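Local coordinates for phosphoribosylaminoimidazole carboxylase, ATPase subunit (Bacillus anthracis, PDB 3Q2O) that catalyses the ATP-dependent carboxylation of 5-aminoimidazole ribonucleotide to N5-carboxyaminoimidazole ribonucleotide in purine biosynthesis, as an ATP-grasp enzyme, at the interface of chains A and B. Coordinates in Å, arbitrary orientation; residue numbers count along the deposited sequence, not the author numbering. Chains: chain A/B, Phosphoribosylaminoimidazole carboxylase, ATPase subunit.

Contact 1 and contact 2 lie about 23 Å apart, measured between the centres of their C-alpha atoms, and belong to one two-fold symmetric interface. They share a tyrosine of strand 339-343 and a glycine-glutamate loop with the chains exchanged: A:Tyr340 meets B:Gly308-B:Glu309 in contact 1, B:Tyr340 meets A:Gly308-A:Glu309 in contact 2. Each therefore shows part of the same arrangement, contact 1 the water-bridged turn ahead of the strand, contact 2 the glutamate and arginine around the ring. Two such reciprocal insertions would hold the subunits together at two places, consistent with a functional dimer, although the deposited assembly alone does not prove one.

Contact 1: the interface of chains A and B. Residues chain A 337-338, 340; chain B 306, 308-309.
The ring of A:Tyr340 meets the loop of chain B at B:Gly308 in an apolar contact, with ring atom CE2 4.1 Å from the glycine CA. Beside it, B:Pro306 turns its ring carbon CB toward the backbone of A:Thr337, a van der Waals approach of 3.9 Å to the threonine N. The apolar touch and this approach are both loose, and the six residues together hide 99 Å² of protein surface, so the polar groups around them probably contribute much of the fit.

Next outward is the phenol oxygen. The backbone N of B:Glu309 donates to A:Tyr340 OH over 3.0 Å, with 165° at the hydrogen, a nearly straight bond. The same oxygen lies 3.5 Å from CB of B:Glu309, so the start of the glutamate side chain packs beside the hydroxyl. This side chain and the tyrosine cross at about a right angle, and the carboxylate plane stands 87° to the ring.

The acid then bends at its second torsion, which places OE2 on the side of the A:Thr337-A:Gly338 turn. A water fills the gap between them: it lies 2.6 Å from the amide N of A:Gly338 and 2.8 Å from B:Glu309 OE2. With OG1 of A:Thr337 pointing away from its own backbone N (chi1 -179°), the hydroxyl also faces this water, but at 3.5 Å the link from OG1 to the water oxygen is weak. The rim is thus joined by solvent, while the phenol bonds the partner directly.

In the fold, A:Thr337 and A:Gly338 form the turn between the 3-10 helix 333-335 and strand 339-343, and A:Tyr340 is the second residue of that strand, within the C-terminal family region. The chain B residues belong to the loop joining helix 294-303 to strand 316-322.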
ATOM      1  N   THR A 337     -16.099   0.512  -9.549  1.00 26.62           N
ATOM      2  CA  THR A 337     -16.332   1.427  -8.423  1.00 26.37           C
ATOM      3  C   THR A 337     -16.481   0.665  -7.091  1.00 25.85           C
ATOM      4  O   THR A 337     -17.162  -0.368  -7.028  1.00 25.19           O
ATOM      5  CB  THR A 337     -17.582   2.322  -8.663  1.00 26.73           C
ATOM      6  OG1 THR A 337     -17.764   3.210  -7.548  1.00 28.39           O
ATOM      7  CG2 THR A 337     -18.823   1.476  -8.811  1.00 26.47           C
ATOM      8  N   GLY A 338     -15.839   1.174  -6.039  1.00 25.19           N
ATOM      9  CA  GLY A 338     -15.865   0.534  -4.719  1.00 24.69           C
ATOM     10  C   GLY A 338     -15.044  -0.751  -4.640  1.00 24.30           C
ATOM     11  O   GLY A 338     -15.068  -1.452  -3.614  1.00 23.94           O
ATOM     12  N   TYR A 340     -11.176  -2.623  -5.283  1.00 21.29           N
ATOM     13  CA  TYR A 340      -9.754  -2.295  -5.231  1.00 19.78           C
ATOM     14  C   TYR A 340      -8.955  -3.427  -5.840  1.00 19.09           C
ATOM     15  O   TYR A 340      -8.820  -4.509  -5.262  1.00 17.99           O
ATOM     16  CB  TYR A 340      -9.335  -1.904  -3.799  1.00 19.70           C
ATOM     17  CG  TYR A 340     -10.136  -0.704  -3.377  1.00 19.85           C
ATOM     18  CD1 TYR A 340     -11.389  -0.858  -2.788  1.00 19.88           C
ATOM     19  CD2 TYR A 340      -9.691   0.589  -3.663  1.00 18.86           C
ATOM     20  CE1 TYR A 340     -12.174   0.240  -2.464  1.00 21.28           C
ATOM     21  CE2 TYR A 340     -10.465   1.695  -3.323  1.00 20.07           C
ATOM     22  CZ  TYR A 340     -11.701   1.514  -2.736  1.00 20.86           C
ATOM     23  OH  TYR A 340     -12.483   2.598  -2.404  1.00 22.34           O
TER
ATOM     24  N   PRO B 306     -12.277   3.883 -12.808  1.00 22.79           N
ATOM     25  CA  PRO B 306     -13.125   4.442 -11.774  1.00 22.32           C
ATOM     26  C   PRO B 306     -12.256   4.886 -10.595  1.00 22.34           C
ATOM     27  O   PRO B 306     -11.297   4.178 -10.223  1.00 22.03           O
ATOM     28  CB  PRO B 306     -14.011   3.260 -11.377  1.00 22.86           C
ATOM     29  CG  PRO B 306     -14.087   2.425 -12.613  1.00 22.88           C
ATOM     30  CD  PRO B 306     -12.743   2.560 -13.261  1.00 22.48           C
ATOM     31  N   GLY B 308     -11.293   5.607  -6.730  1.00 20.79           N
ATOM     32  CA  GLY B 308     -11.570   4.957  -5.462  1.00 20.96           C
ATOM     33  C   GLY B 308     -12.297   5.914  -4.535  1.00 21.06           C
ATOM     34  O   GLY B 308     -12.438   7.109  -4.837  1.00 21.01           O
ATOM     35  N   GLU B 309     -12.764   5.394  -3.407  1.00 20.83           N
ATOM     36  CA  GLU B 309     -13.437   6.224  -2.419  1.00 21.38           C
ATOM     37  C   GLU B 309     -12.406   6.953  -1.566  1.00 21.15           C
ATOM     38  O   GLU B 309     -11.273   6.490  -1.412  1.00 19.96           O
ATOM     39  CB  GLU B 309     -14.396   5.390  -1.558  1.00 21.66           C
ATOM     40  CG  GLU B 309     -15.472   4.655  -2.355  1.00 23.36           C
ATOM     41  CD  GLU B 309     -16.314   5.584  -3.236  1.00 27.62           C
ATOM     42  OE1 GLU B 309     -16.689   6.684  -2.775  1.00 30.22           O
ATOM     43  OE2 GLU B 309     -16.612   5.205  -4.390  1.00 27.36           O
TER
HETATM   44  O   HOH W   1     -14.761   3.575  -5.814  1.00 26.56           O

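Contact 2: the interface of chains A and B. Residues chain A 291-292, 300, 308-309; chain B 339-340, 361.
B:Tyr340 OH is gripped by two groups of chain A. It donates to the carboxylate oxygen OE1 of A:Glu291 over 2.8 Å, arriving from above the carboxylate plane, 38° out of it; the bond it accepts from the backbone N of A:Glu309 is the one of contact 1 with the chains exchanged. Donating and accepting at once, the phenol oxygen would have its rotation about the C-O bond fixed.

A:Glu291 reaches the hydroxyl with its chain extended beyond CG, which lies opposite the backbone N (chi1 -165°). It crosses the tyrosine at about a right angle. OE1 stands near the CE1 edge carbon of the ring, whereas A:Thr292 comes to the other flank, its OG1 3.2 Å from B:Tyr340 CE2. That hydroxyl is itself tied down: OG1 donates to the backbone O of A:Glu309 over 2.7 Å, linking the two loops that frame the phenol.

Farther down the ring, A:Arg300 of helix 294-303 runs extended from CG to NE and brings NH2 to 3.6 Å from B:Tyr340 CD2. Its guanidinium is tilted 48° to the ring, so the two are not stacked; CG2 of A:Thr292 packs over one guanidinium face, toward the rim. B:Tyr340 accounts for 94 Å² of the 194 Å² hidden here.

B:Leu361, ending strand 354-361, meets A:Glu291 from the opposite direction, its methyl CD2 3.6 Å from the glutamate CG. A water closes this flank, 2.6 Å from A:Glu291 OE1 and 2.6 Å from the backbone O of B:Leu361.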
ATOM      1  N   GLU A 291      -6.110  -1.713   9.136  1.00 18.72           N
ATOM      2  CA  GLU A 291      -5.171  -0.660   9.468  1.00 18.55           C
ATOM      3  C   GLU A 291      -3.741  -0.991   9.013  1.00 18.73           C
ATOM      4  O   GLU A 291      -3.001  -0.094   8.576  1.00 18.86           O
ATOM      5  CB  GLU A 291      -5.243  -0.418  10.972  1.00 19.51           C
ATOM      6  CG  GLU A 291      -4.606   0.868  11.412  1.00 21.48           C
ATOM      7  CD  GLU A 291      -4.942   1.202  12.845  1.00 23.84           C
ATOM      8  OE1 GLU A 291      -4.063   1.780  13.526  1.00 26.89           O
ATOM      9  OE2 GLU A 291      -6.070   0.870  13.294  1.00 25.50           O
ATOM     10  N   THR A 292      -3.358  -2.271   9.108  1.00 17.80           N
ATOM     11  CA  THR A 292      -2.097  -2.777   8.532  1.00 17.64           C
ATOM     12  C   THR A 292      -2.405  -4.019   7.689  1.00 17.05           C
ATOM     13  O   THR A 292      -3.287  -4.798   8.042  1.00 17.03           O
ATOM     14  CB  THR A 292      -1.072  -3.203   9.633  1.00 17.45           C
ATOM     15  OG1 THR A 292      -1.121  -2.290  10.734  1.00 17.67           O
ATOM     16  CG2 THR A 292       0.350  -3.247   9.077  1.00 18.39           C
ATOM     17  N   ARG A 300       7.263  -6.247   9.480  1.00 14.41           N
ATOM     18  CA  ARG A 300       7.476  -5.773  10.858  1.00 14.53           C
ATOM     19  C   ARG A 300       7.862  -6.906  11.787  1.00 14.32           C
ATOM     20  O   ARG A 300       8.773  -6.757  12.593  1.00 14.12           O
ATOM     21  CB  ARG A 300       6.217  -5.093  11.408  1.00 14.74           C
ATOM     22  CG  ARG A 300       5.946  -3.741  10.804  1.00 14.61           C
ATOM     23  CD  ARG A 300       4.495  -3.313  11.036  1.00 17.57           C
ATOM     24  NE  ARG A 300       4.283  -1.905  10.696  1.00 20.03           N
ATOM     25  CZ  ARG A 300       4.121  -1.426   9.463  1.00 23.62           C
ATOM     26  NH1 ARG A 300       4.146  -2.237   8.403  1.00 22.74           N
ATOM     27  NH2 ARG A 300       3.932  -0.116   9.284  1.00 24.33           N
ATOM     28  N   GLY A 308       1.860  -3.279  13.612  1.00 16.97           N
ATOM     29  CA  GLY A 308       0.755  -2.352  13.393  1.00 17.34           C
ATOM     30  C   GLY A 308      -0.543  -2.899  13.959  1.00 17.75           C
ATOM     31  O   GLY A 308      -0.604  -4.045  14.413  1.00 17.77           O
ATOM     32  N   GLU A 309      -1.589  -2.076  13.936  1.00 18.30           N
ATOM     33  CA  GLU A 309      -2.903  -2.525  14.383  1.00 18.82           C
ATOM     34  C   GLU A 309      -3.617  -3.326  13.295  1.00 18.86           C
ATOM     35  O   GLU A 309      -3.319  -3.175  12.106  1.00 18.34           O
ATOM     36  CB  GLU A 309      -3.751  -1.337  14.860  1.00 18.74           C
ATOM     37  CG  GLU A 309      -3.083  -0.492  15.982  1.00 21.40           C
ATOM     38  CD  GLU A 309      -2.560  -1.307  17.167  1.00 25.08           C
ATOM     39  OE1 GLU A 309      -3.221  -2.275  17.595  1.00 28.21           O
ATOM     40  OE2 GLU A 309      -1.473  -0.974  17.684  1.00 28.60           O
TER
ATOM     41  N   CYS B 339       2.079   3.962  14.683  1.00 23.66           N
ATOM     42  CA  CYS B 339       2.698   4.833  13.701  1.00 23.81           C
ATOM     43  C   CYS B 339       3.012   4.025  12.446  1.00 23.39           C
ATOM     44  O   CYS B 339       3.370   2.839  12.522  1.00 23.74           O
ATOM     45  CB  CYS B 339       3.974   5.453  14.279  1.00 23.68           C
ATOM     46  SG  CYS B 339       3.712   6.412  15.782  1.00 27.19           S
ATOM     47  N   TYR B 340       2.821   4.644  11.289  1.00 22.12           N
ATOM     48  CA  TYR B 340       3.027   3.949  10.025  1.00 21.27           C
ATOM     49  C   TYR B 340       4.096   4.687   9.248  1.00 20.74           C
ATOM     50  O   TYR B 340       3.889   5.799   8.769  1.00 20.01           O
ATOM     51  CB  TYR B 340       1.694   3.718   9.274  1.00 21.32           C
ATOM     52  CG  TYR B 340       0.779   2.867  10.141  1.00 22.35           C
ATOM     53  CD1 TYR B 340      -0.064   3.463  11.085  1.00 22.53           C
ATOM     54  CD2 TYR B 340       0.825   1.471  10.090  1.00 22.10           C
ATOM     55  CE1 TYR B 340      -0.861   2.702  11.935  1.00 22.11           C
ATOM     56  CE2 TYR B 340       0.021   0.689  10.947  1.00 22.04           C
ATOM     57  CZ  TYR B 340      -0.820   1.315  11.864  1.00 22.57           C
ATOM     58  OH  TYR B 340      -1.629   0.575  12.722  1.00 21.13           O
ATOM     59  N   LEU B 361      -1.969   6.980  13.439  1.00 21.36           N
ATOM     60  CA  LEU B 361      -3.404   6.744  13.475  1.00 22.04           C
ATOM     61  C   LEU B 361      -3.900   6.554  14.902  1.00 22.60           C
ATOM     62  O   LEU B 361      -3.333   5.776  15.675  1.00 22.12           O
ATOM     63  CB  LEU B 361      -3.778   5.513  12.643  1.00 22.16           C
ATOM     64  CG  LEU B 361      -3.815   5.650  11.114  1.00 23.20           C
ATOM     65  CD1 LEU B 361      -2.473   6.066  10.544  1.00 23.51           C
ATOM     66  CD2 LEU B 361      -4.270   4.326  10.496  1.00 23.00           C
TER
HETATM   67  O   HOH W   2      -3.306   3.141  15.593  1.00 36.76           O